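Local coordinates for N-acetyltransferase family protein (Bacillus anthracis, PDB 3LNB) that catalyses the acetyl-coenzyme A-dependent N-acetylation of arylamines and inactivates the sulfonamide drug sulfamethoxazole, at residues L263-Y268 and P280-Y286; L55-L60 and P161-V165; T186-H191 and A220-D224. The protein carries 1 engineered substitution. One frame throughout, in Å; residues are numbered along the deposited sequence.

Along the chain the three contacts follow one another without nesting: interaction 2 closes before interaction 3 opens, and interaction 1 comes last. Interactions 2 and 3 both involve the eight-stranded antiparallel sheet. Interaction 2 sets helix 55-65 against the loop leading to edge strand 165-166; interaction 3 pairs the turn leading into strand 191-196 with strand 216-225. Their centres are about 22 Å apart. Interaction 1 belongs to the separate five-stranded sheet and helix 283-294, its centre about 31 Å from that of interaction 2 and about 37 Å from that of interaction 3, on the opposite side of the chain's centre from the latter. It alone of the three holds residues of the coenzyme A pocket; the others join parts of the scaffold.

Interaction 1. Residues L263-Y268 and P280-Y286. With COA (coenzyme A), chain B.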
loop_
_atom_site.group_PDB
_atom_site.type_symbol
_atom_site.label_atom_id
_atom_site.label_comp_id
_atom_site.label_asym_id
_atom_site.label_seq_id
_atom_site.Cartn_x
_atom_site.Cartn_y
_atom_site.Cartn_z
ATOM N N LEU A 263 9.841 2.880 11.036
ATOM C CA LEU A 263 11.207 2.592 11.430
ATOM C C LEU A 263 12.195 2.753 10.281
ATOM O O LEU A 263 12.005 2.187 9.211
ATOM C CB LEU A 263 11.292 1.160 11.959
ATOM C CG LEU A 263 12.686 0.651 12.336
ATOM C CD1 LEU A 263 13.128 1.308 13.644
ATOM C CD2 LEU A 263 12.658 -0.869 12.478
ATOM N N THR A 264 13.236 3.544 10.513
ATOM C CA THR A 264 14.285 3.746 9.524
ATOM C C THR A 264 15.562 3.202 10.160
ATOM O O THR A 264 15.526 2.690 11.276
ATOM C CB THR A 264 14.484 5.238 9.187
ATOM O OG1 THR A 264 14.959 5.942 10.341
ATOM C CG2 THR A 264 13.178 5.850 8.730
ATOM N N ASN A 265 16.686 3.302 9.460
ATOM C CA ASN A 265 17.945 2.824 10.024
ATOM C C ASN A 265 18.361 3.720 11.186
ATOM O O ASN A 265 19.020 3.267 12.122
ATOM C CB ASN A 265 19.057 2.839 8.971
ATOM C CG ASN A 265 18.847 1.806 7.883
ATOM O OD1 ASN A 265 18.597 0.634 8.171
ATOM N ND2 ASN A 265 18.958 2.233 6.624
ATOM N N LYS A 266 17.941 4.981 11.127
ATOM C CA LYS A 266 18.296 5.980 12.135
ATOM C C LYS A 266 17.274 6.265 13.240
ATOM O O LYS A 266 17.648 6.532 14.383
ATOM C CB LYS A 266 18.609 7.309 11.439
ATOM C CG LYS A 266 19.533 7.200 10.235
ATOM C CD LYS A 266 20.905 6.693 10.623
ATOM C CE LYS A 266 21.841 6.703 9.421
ATOM N NZ LYS A 266 23.188 6.154 9.770
ATOM N N ASN A 267 15.988 6.222 12.909
ATOM C CA ASN A 267 14.963 6.544 13.898
ATOM C C ASN A 267 13.723 5.675 13.905
ATOM O O ASN A 267 13.340 5.100 12.886
ATOM C CB ASN A 267 14.496 7.983 13.695
ATOM C CG ASN A 267 15.614 8.978 13.825
ATOM O OD1 ASN A 267 16.045 9.301 14.936
ATOM N ND2 ASN A 267 16.105 9.470 12.687
ATOM N N TYR A 268 13.093 5.618 15.076
ATOM C CA TYR A 268 11.847 4.886 15.269
ATOM C C TYR A 268 10.804 5.956 15.586
ATOM O O TYR A 268 10.919 6.666 16.589
ATOM C CB TYR A 268 11.962 3.908 16.438
ATOM C CG TYR A 268 10.720 3.066 16.648
ATOM C CD1 TYR A 268 10.124 2.391 15.578
ATOM C CD2 TYR A 268 10.169 2.903 17.920
ATOM C CE1 TYR A 268 9.013 1.568 15.773
ATOM C CE2 TYR A 268 9.060 2.080 18.125
ATOM C CZ TYR A 268 8.490 1.415 17.046
ATOM O OH TYR A 268 7.413 0.580 17.237
ATOM N N PRO A 280 15.943 8.332 18.166
ATOM C CA PRO A 280 17.131 7.872 17.445
ATOM C C PRO A 280 17.444 6.478 17.960
ATOM O O PRO A 280 17.316 6.225 19.154
ATOM C CB PRO A 280 18.204 8.885 17.856
ATOM C CG PRO A 280 17.416 10.105 18.190
ATOM C CD PRO A 280 16.257 9.529 18.961
ATOM N N ILE A 281 17.850 5.584 17.071
ATOM C CA ILE A 281 18.150 4.211 17.462
ATOM C C ILE A 281 19.543 3.779 17.040
ATOM O O ILE A 281 20.214 4.470 16.279
ATOM C CB ILE A 281 17.144 3.223 16.834
ATOM C CG1 ILE A 281 17.304 3.215 15.312
ATOM C CG2 ILE A 281 15.728 3.624 17.183
ATOM C CD1 ILE A 281 16.449 2.175 14.615
ATOM N N GLU A 282 19.970 2.622 17.536
ATOM C CA GLU A 282 21.280 2.077 17.193
ATOM C C GLU A 282 21.063 0.803 16.384
ATOM O O GLU A 282 19.928 0.356 16.217
ATOM C CB GLU A 282 22.072 1.739 18.461
ATOM C CG GLU A 282 22.182 2.875 19.468
ATOM C CD GLU A 282 22.803 2.415 20.778
ATOM O OE1 GLU A 282 24.007 2.070 20.789
ATOM O OE2 GLU A 282 22.082 2.388 21.796
ATOM N N SER A 283 22.150 0.215 15.895
ATOM C CA SER A 283 22.067 -1.016 15.113
ATOM C C SER A 283 21.199 -2.109 15.732
ATOM O O SER A 283 20.299 -2.626 15.072
ATOM C CB SER A 283 23.460 -1.591 14.863
ATOM O OG SER A 283 24.119 -0.895 13.823
ATOM N N LYS A 284 21.455 -2.461 16.991
ATOM C CA LYS A 284 20.681 -3.526 17.641
ATOM C C LYS A 284 19.223 -3.203 17.943
ATOM O O LYS A 284 18.386 -4.111 17.998
ATOM C CB LYS A 284 21.361 -3.978 18.935
ATOM C CG LYS A 284 21.257 -2.984 20.069
ATOM C CD LYS A 284 22.031 -1.720 19.770
ATOM C CE LYS A 284 22.126 -0.856 21.017
ATOM N NZ LYS A 284 22.803 -1.576 22.143
ATOM N N ASP A 285 18.905 -1.929 18.165
ATOM C CA ASP A 285 17.518 -1.576 18.434
ATOM C C ASP A 285 16.722 -1.880 17.171
ATOM O O ASP A 285 15.566 -2.279 17.231
ATOM C CB ASP A 285 17.368 -0.085 18.749
ATOM C CG ASP A 285 18.168 0.347 19.958
ATOM O OD1 ASP A 285 17.888 -0.151 21.066
ATOM O OD2 ASP A 285 19.071 1.196 19.799
ATOM N N TYR A 286 17.368 -1.688 16.025
ATOM C CA TYR A 286 16.741 -1.885 14.725
ATOM C C TYR A 286 16.218 -3.297 14.510
ATOM O O TYR A 286 15.033 -3.499 14.239
ATOM C CB TYR A 286 17.731 -1.516 13.615
ATOM C CG TYR A 286 17.142 -1.558 12.220
ATOM C CD1 TYR A 286 17.318 -2.675 11.397
ATOM C CD2 TYR A 286 16.373 -0.495 11.736
ATOM C CE1 TYR A 286 16.738 -2.734 10.128
ATOM C CE2 TYR A 286 15.788 -0.544 10.470
ATOM C CZ TYR A 286 15.970 -1.665 9.673
ATOM O OH TYR A 286 15.372 -1.732 8.437
HETATM N N1A COA B . 10.968 6.309 1.569
HETATM C C2A COA B . 11.856 6.138 2.532
HETATM N N3A COA B . 11.767 6.785 3.682
HETATM C C4A COA B . 10.760 7.639 3.903
HETATM C C5A COA B . 9.810 7.848 2.914
HETATM C C6A COA B . 9.934 7.150 1.719
HETATM N N6A COA B . 9.037 7.302 0.748
HETATM N N7A COA B . 8.924 8.719 3.387
HETATM C C8A COA B . 9.296 9.044 4.622
HETATM N N9A COA B . 10.410 8.387 4.945
HETATM C C1B COA B . 11.068 8.403 6.273
HETATM C C2B COA B . 11.494 9.798 6.725
HETATM O O2B COA B . 12.735 10.154 6.109
HETATM C C3B COA B . 11.686 9.557 8.222
HETATM O O3B COA B . 13.026 9.142 8.500
HETATM P P3B COA B . 13.700 9.573 9.897
HETATM O O7A COA B . 12.789 9.372 11.046
HETATM O O8A COA B . 15.059 8.722 10.029
HETATM O O9A COA B . 14.122 11.114 9.708
HETATM C C4B COA B . 10.702 8.425 8.530
HETATM O O4B COA B . 10.104 8.053 7.277
HETATM C C5B COA B . 9.596 8.891 9.476
HETATM O O5B COA B . 8.845 9.942 8.866
HETATM P P1A COA B . 7.765 10.753 9.737
HETATM O O1A COA B . 6.964 11.684 8.697
HETATM O O2A COA B . 8.408 11.536 10.814
HETATM O O3A COA B . 6.748 9.651 10.323
HETATM P P2A COA B . 5.545 8.989 9.483
HETATM O O4A COA B . 4.261 9.918 9.763
HETATM O O5A COA B . 5.320 7.591 9.917
HETATM O O6A COA B . 5.878 9.131 7.915
HETATM C CBP COA B . 5.545 7.386 6.212
HETATM C CCP COA B . 6.510 8.075 7.183
HETATM C CDP COA B . 4.493 6.605 7.003
HETATM C CEP COA B . 6.335 6.422 5.325
HETATM C CAP COA B . 4.866 8.436 5.329
HETATM O OAP COA B . 5.864 9.194 4.641
HETATM C C9P COA B . 3.948 7.786 4.292
HETATM O O9P COA B . 2.876 7.279 4.621
HETATM N N8P COA B . 4.406 7.834 3.042
HETATM C C7P COA B . 3.668 7.287 1.893
HETATM C C6P COA B . 4.624 6.550 0.951
HETATM C C5P COA B . 3.985 6.332 -0.423
HETATM O O5P COA B . 3.851 7.271 -1.205
HETATM N N4P COA B . 3.617 5.084 -0.703
HETATM C C3P COA B . 2.986 4.737 -1.984
HETATM C C2P COA B . 4.030 4.609 -3.096
HETATM S S1P COA B . 5.126 3.153 -2.927
HETATM O O HOH W 1 13.103 -0.192 8.205
#
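Ile281 and Leu263 form the apolar centre, meeting through their CD1 methyls at 3.6 Å with the two side chains crossing at about a right angle. Ile281 straddles the neighbouring turn: with CG1 lodged between its own backbone N and carbonyl carbon (chi1 66°), the CG1-CD1 arm reaches the carbonyls of Thr264 and Asn265, while CG2 rests against CB of Tyr268. The other methyl of Leu263, CD2, lies 3.7 Å from CE2 of Tyr286. That ring is in turn bordered by polar groups. Thr264 O sits at its edge, 3.3 Å from CD2 of Tyr286, and Asn265 OD1 stands over one face, displaced toward the rim. A single water then joins Tyr286 OH to Leu263 O.

Farther out the backbones take over. Ile281 N donates to Lys266 O at 2.9 Å, beside the antiparallel non-hydrogen-bonded pair Asn267-Pro280. The amide of Asn267 works in two directions: OD1 packs on the proline, 3.1 Å from Pro280 CA, whereas ND2 gives an almost straight bond (175°) to O8A on the 3'-phosphate of coenzyme A, 3.0 Å away. Thr264 OG1 lies 2.8 Å from O8A as well. This hydroxyl also accepts from Asn267 N, an ST motif that sets both phosphate-binding residues within one turn. Lys278 NZ is also hydrogen-bonded to coenzyme A, and a lysine there would be expected to suit its anionic phosphates.

In the fold, the turn joins strands 259-263 and 267-272, and Pro280 ends strand 275-280 just before helix 283-294 begins. That helix returns along the sheet, where Ile289, Leu290 and Phe294 close around Leu263 and Ser293 OG bonds to the hydroxyl of Tyr268.

Interaction 2. Residues L55-L60 and P161-V165; sequences LDEILL and PLHPV. With FMT (formic acid), chain C.
Asp56 and His163 form a histidine-carboxylate hydrogen bond that ties helix 55-65, part of the helical N-terminal region of the arylamine N-acetyltransferase fold, to the loop between strands 148-152 and 165-166 of the large sheet. His163 ND1 is the donor and Asp56 OD1 the acceptor. The bond is nearly straight (173°), but the modelled 2.4 Å between those two atoms is very short, so its exact length is doubtful. The carboxylate approaches the edge of the imidazole with the two planes 54° apart. On its other nitrogen the ring donates from NE2 to O1 of a formic acid molecule, 2.9 Å away, probably from the crystallisation liquor; Gln175 N also binds it. In this crystal both ring nitrogens have partners, which would restrict rotation of the imidazole, and the neighbouring carboxylate would be expected to stabilise a positive charge on it.

Carbon packing lies beside this bond. Leu59 packs on the loop backbone: with CG anti to its carbonyl carbon (chi1 -67°), its CD1 methyl lies 3.2 Å from His163 N and 3.5 Å from Leu162 C. One turn earlier on the helix, Leu55 CD1 makes an apolar contact with Pro164 CG at 3.8 Å. Leu162 adds its CD2 methyl near Leu59 O. Leu106 and Leu110 of helix 99-112 also touch Leu59 and Leu55 respectively, so these leucines contact both the loop and that helix.

Solvent supplies the last link. A bridging water donates to both carbonyls, 2.7 Å from Leu162 O and 3.1 Å from Asp56 O.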
loop_
_atom_site.group_PDB
_atom_site.type_symbol
_atom_site.label_atom_id
_atom_site.label_comp_id
_atom_site.label_asym_id
_atom_site.label_seq_id
_atom_site.Cartn_x
_atom_site.Cartn_y
_atom_site.Cartn_z
ATOM N N LEU A 55 -14.699 -6.034 1.930
ATOM C CA LEU A 55 -13.471 -5.359 1.530
ATOM C C LEU A 55 -12.843 -4.511 2.635
ATOM O O LEU A 55 -11.620 -4.387 2.710
ATOM C CB LEU A 55 -13.721 -4.503 0.283
ATOM C CG LEU A 55 -14.053 -5.300 -0.984
ATOM C CD1 LEU A 55 -14.429 -4.365 -2.126
ATOM C CD2 LEU A 55 -12.866 -6.161 -1.361
ATOM N N ASP A 56 -13.684 -3.936 3.488
ATOM C CA ASP A 56 -13.223 -3.104 4.586
ATOM C C ASP A 56 -12.368 -3.925 5.539
ATOM O O ASP A 56 -11.302 -3.490 5.974
ATOM C CB ASP A 56 -14.435 -2.536 5.310
ATOM C CG ASP A 56 -15.401 -1.868 4.355
ATOM O OD1 ASP A 56 -15.290 -0.644 4.151
ATOM O OD2 ASP A 56 -16.253 -2.582 3.780
ATOM N N GLU A 57 -12.853 -5.120 5.854
ATOM C CA GLU A 57 -12.150 -6.031 6.741
ATOM C C GLU A 57 -10.822 -6.438 6.122
ATOM O O GLU A 57 -9.816 -6.535 6.817
ATOM C CB GLU A 57 -13.013 -7.266 7.005
ATOM C CG GLU A 57 -12.257 -8.453 7.550
ATOM C CD GLU A 57 -13.177 -9.576 7.975
ATOM O OE1 GLU A 57 -14.127 -9.894 7.225
ATOM O OE2 GLU A 57 -12.944 -10.142 9.063
ATOM N N ILE A 58 -10.821 -6.671 4.813
ATOM C CA ILE A 58 -9.592 -7.057 4.122
ATOM C C ILE A 58 -8.567 -5.936 4.225
ATOM O O ILE A 58 -7.430 -6.164 4.631
ATOM C CB ILE A 58 -9.841 -7.359 2.625
ATOM C CG1 ILE A 58 -10.788 -8.548 2.480
ATOM C CG2 ILE A 58 -8.511 -7.664 1.919
ATOM C CD1 ILE A 58 -10.220 -9.840 3.004
ATOM N N LEU A 59 -8.977 -4.724 3.864
ATOM C CA LEU A 59 -8.080 -3.570 3.907
ATOM C C LEU A 59 -7.576 -3.278 5.313
ATOM O O LEU A 59 -6.411 -2.943 5.504
ATOM C CB LEU A 59 -8.784 -2.327 3.354
ATOM C CG LEU A 59 -9.123 -2.336 1.863
ATOM C CD1 LEU A 59 -9.996 -1.126 1.526
ATOM C CD2 LEU A 59 -7.831 -2.334 1.045
ATOM N N LEU A 60 -8.461 -3.396 6.295
ATOM C CA LEU A 60 -8.086 -3.140 7.680
ATOM C C LEU A 60 -6.983 -4.086 8.156
ATOM O O LEU A 60 -5.966 -3.645 8.687
ATOM C CB LEU A 60 -9.309 -3.279 8.594
ATOM C CG LEU A 60 -9.027 -3.390 10.096
ATOM C CD1 LEU A 60 -8.343 -2.127 10.616
ATOM C CD2 LEU A 60 -10.341 -3.627 10.816
ATOM N N PRO A 161 -6.852 4.306 3.134
ATOM C CA PRO A 161 -8.282 4.617 3.256
ATOM C C PRO A 161 -9.030 3.570 4.084
ATOM O O PRO A 161 -9.974 3.898 4.804
ATOM C CB PRO A 161 -8.749 4.651 1.806
ATOM C CG PRO A 161 -7.524 5.135 1.080
ATOM C CD PRO A 161 -6.444 4.293 1.719
ATOM N N LEU A 162 -8.603 2.313 3.962
ATOM C CA LEU A 162 -9.211 1.201 4.692
ATOM C C LEU A 162 -10.664 0.915 4.297
ATOM O O LEU A 162 -11.389 0.222 5.011
ATOM C CB LEU A 162 -9.113 1.449 6.199
ATOM C CG LEU A 162 -7.698 1.677 6.739
ATOM C CD1 LEU A 162 -7.760 1.850 8.252
ATOM C CD2 LEU A 162 -6.784 0.502 6.368
ATOM N N HIS A 163 -11.074 1.458 3.154
ATOM C CA HIS A 163 -12.419 1.267 2.593
ATOM C C HIS A 163 -12.329 1.601 1.107
ATOM O O HIS A 163 -11.488 2.399 0.696
ATOM C CB HIS A 163 -13.441 2.251 3.189
ATOM C CG HIS A 163 -13.557 2.201 4.677
ATOM N ND1 HIS A 163 -14.248 1.209 5.340
ATOM C CD2 HIS A 163 -13.065 3.022 5.635
ATOM C CE1 HIS A 163 -14.176 1.421 6.641
ATOM N NE2 HIS A 163 -13.464 2.515 6.846
ATOM N N PRO A 164 -13.180 0.984 0.276
ATOM C CA PRO A 164 -13.105 1.325 -1.145
ATOM C C PRO A 164 -13.459 2.809 -1.235
ATOM O O PRO A 164 -14.327 3.275 -0.501
ATOM C CB PRO A 164 -14.194 0.452 -1.762
ATOM C CG PRO A 164 -14.188 -0.756 -0.893
ATOM C CD PRO A 164 -14.057 -0.180 0.496
ATOM N N VAL A 165 -12.791 3.553 -2.112
ATOM C CA VAL A 165 -13.087 4.978 -2.259
ATOM C C VAL A 165 -13.849 5.151 -3.570
ATOM O O VAL A 165 -13.300 4.952 -4.652
ATOM C CB VAL A 165 -11.794 5.815 -2.274
ATOM C CG1 VAL A 165 -12.132 7.302 -2.183
ATOM C CG2 VAL A 165 -10.896 5.396 -1.107
HETATM C C FMT C . -11.480 2.610 9.842
HETATM O O1 FMT C . -12.490 3.195 9.499
HETATM O O2 FMT C . -10.565 3.243 10.594
HETATM O O HOH W 2 -11.684 -0.836 7.462
#

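Interaction 3. Residues T186-H191 and A220-D224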
loop_
_atom_site.group_PDB
_atom_site.type_symbol
_atom_site.label_atom_id
_atom_site.label_comp_id
_atom_site.label_asym_id
_atom_site.label_seq_id
_atom_site.Cartn_x
_atom_site.Cartn_y
_atom_site.Cartn_z
ATOM N N THR A 186 -4.580 16.453 -14.431
ATOM C CA THR A 186 -3.374 17.045 -13.865
ATOM C C THR A 186 -2.240 16.648 -14.798
ATOM O O THR A 186 -2.445 15.886 -15.749
ATOM C CB THR A 186 -3.022 16.493 -12.460
ATOM O OG1 THR A 186 -2.561 15.141 -12.582
ATOM C CG2 THR A 186 -4.228 16.531 -11.540
ATOM N N GLN A 187 -1.049 17.161 -14.528
ATOM C CA GLN A 187 0.112 16.836 -15.340
ATOM C C GLN A 187 0.385 15.336 -15.332
ATOM O O GLN A 187 1.041 14.812 -16.230
ATOM C CB GLN A 187 1.352 17.558 -14.807
ATOM C CG GLN A 187 1.387 19.036 -15.102
ATOM C CD GLN A 187 1.257 19.311 -16.584
ATOM O OE1 GLN A 187 0.147 19.409 -17.122
ATOM N NE2 GLN A 187 2.395 19.418 -17.262
ATOM N N LYS A 188 -0.116 14.640 -14.318
ATOM C CA LYS A 188 0.158 13.216 -14.226
ATOM C C LYS A 188 -1.039 12.289 -14.374
ATOM O O LYS A 188 -0.897 11.082 -14.201
ATOM C CB LYS A 188 0.878 12.920 -12.908
ATOM C CG LYS A 188 2.115 13.789 -12.665
ATOM C CD LYS A 188 3.171 13.605 -13.754
ATOM C CE LYS A 188 4.434 14.415 -13.445
ATOM N NZ LYS A 188 5.436 14.325 -14.536
ATOM N N GLY A 189 -2.207 12.832 -14.703
ATOM C CA GLY A 189 -3.359 11.961 -14.847
ATOM C C GLY A 189 -4.706 12.587 -15.153
ATOM O O GLY A 189 -4.805 13.766 -15.497
ATOM N N THR A 190 -5.749 11.772 -15.020
ATOM C CA THR A 190 -7.119 12.190 -15.280
ATOM C C THR A 190 -7.934 12.219 -13.990
ATOM O O THR A 190 -8.977 12.869 -13.919
ATOM C CB THR A 190 -7.804 11.226 -16.269
ATOM O OG1 THR A 190 -7.654 9.879 -15.804
ATOM C CG2 THR A 190 -7.172 11.333 -17.638
ATOM N N HIS A 191 -7.453 11.508 -12.977
ATOM C CA HIS A 191 -8.134 11.442 -11.688
ATOM C C HIS A 191 -7.120 11.660 -10.573
ATOM O O HIS A 191 -5.910 11.548 -10.785
ATOM C CB HIS A 191 -8.785 10.066 -11.480
ATOM C CG HIS A 191 -9.743 9.669 -12.560
ATOM N ND1 HIS A 191 -9.378 9.578 -13.886
ATOM C CD2 HIS A 191 -11.047 9.309 -12.503
ATOM C CE1 HIS A 191 -10.416 9.179 -14.601
ATOM N NE2 HIS A 191 -11.441 9.008 -13.786
ATOM N N ALA A 220 -2.117 11.231 -8.323
ATOM C CA ALA A 220 -2.877 11.336 -9.550
ATOM C C ALA A 220 -2.796 9.962 -10.195
ATOM O O ALA A 220 -1.883 9.191 -9.897
ATOM C CB ALA A 220 -2.254 12.377 -10.464
ATOM N N PHE A 221 -3.751 9.656 -11.065
ATOM C CA PHE A 221 -3.767 8.382 -11.773
ATOM C C PHE A 221 -4.693 8.435 -12.983
ATOM O O PHE A 221 -5.419 9.412 -13.180
ATOM C CB PHE A 221 -4.183 7.224 -10.845
ATOM C CG PHE A 221 -5.596 7.313 -10.334
ATOM C CD1 PHE A 221 -5.918 8.136 -9.256
ATOM C CD2 PHE A 221 -6.609 6.566 -10.931
ATOM C CE1 PHE A 221 -7.229 8.214 -8.781
ATOM C CE2 PHE A 221 -7.926 6.639 -10.462
ATOM C CZ PHE A 221 -8.235 7.460 -9.389
ATOM N N THR A 222 -4.630 7.388 -13.801
ATOM C CA THR A 222 -5.467 7.269 -14.994
ATOM C C THR A 222 -6.145 5.905 -14.915
ATOM O O THR A 222 -5.887 5.132 -13.991
ATOM C CB THR A 222 -4.635 7.320 -16.295
ATOM O OG1 THR A 222 -3.868 6.117 -16.419
ATOM C CG2 THR A 222 -3.694 8.513 -16.287
ATOM N N LEU A 223 -7.010 5.606 -15.875
ATOM C CA LEU A 223 -7.698 4.326 -15.879
ATOM C C LEU A 223 -7.103 3.360 -16.916
ATOM O O LEU A 223 -7.755 2.401 -17.334
ATOM C CB LEU A 223 -9.205 4.536 -16.114
ATOM C CG LEU A 223 -9.882 5.490 -15.110
ATOM C CD1 LEU A 223 -11.371 5.558 -15.377
ATOM C CD2 LEU A 223 -9.633 5.021 -13.679
ATOM N N ASP A 224 -5.860 3.616 -17.321
ATOM C CA ASP A 224 -5.162 2.749 -18.273
ATOM C C ASP A 224 -4.657 1.504 -17.532
ATOM O O ASP A 224 -3.800 1.605 -16.654
ATOM C CB ASP A 224 -3.951 3.462 -18.894
ATOM C CG ASP A 224 -4.322 4.745 -19.616
ATOM O OD1 ASP A 224 -5.336 4.756 -20.345
ATOM O OD2 ASP A 224 -3.582 5.744 -19.466
HETATM O O HOH W 3 -0.100 8.735 -12.571
HETATM O O HOH W 4 -7.949 7.931 -17.384
#
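His191 swings CG anti to its carbonyl carbon (chi1 -56°) while Phe221 holds its ring between its own backbone N and carbonyl carbon (chi1 65°), and together these settings lay CB of His191 over the phenyl face, 3.6 Å from the ring centroid, as a CH-pi contact. The backbone here is a classic beta bulge: Thr190 and His191 both face Phe221 where strand 191-196 pairs with strand 216-225. Phe221 O accepts from two donors, Thr190 N at 3.0 Å and His191 N at 2.9 Å, the first from above the carbonyl plane, the second nearly in line with C=O. Phe221 N returns a bond to His191 O.

Before the bulge, a type I turn from Thr186 to Gly189 packs on the strand, bringing Thr186 OG1 to 3.5 Å from Ala220 CB. Lys188 sends its amine away to a salt bridge with Asp135. Ile140 and Ile142 of strand 131-145, with Phe167 from a loop, touch the Phe221 ring. Beyond it, Leu223 CG lies 3.8 Å from His191 CE1, and the imidazole is further steadied by Thr190, whose OG1 hydrogen-bonds in the ring plane with His191 ND1 at 2.6 Å.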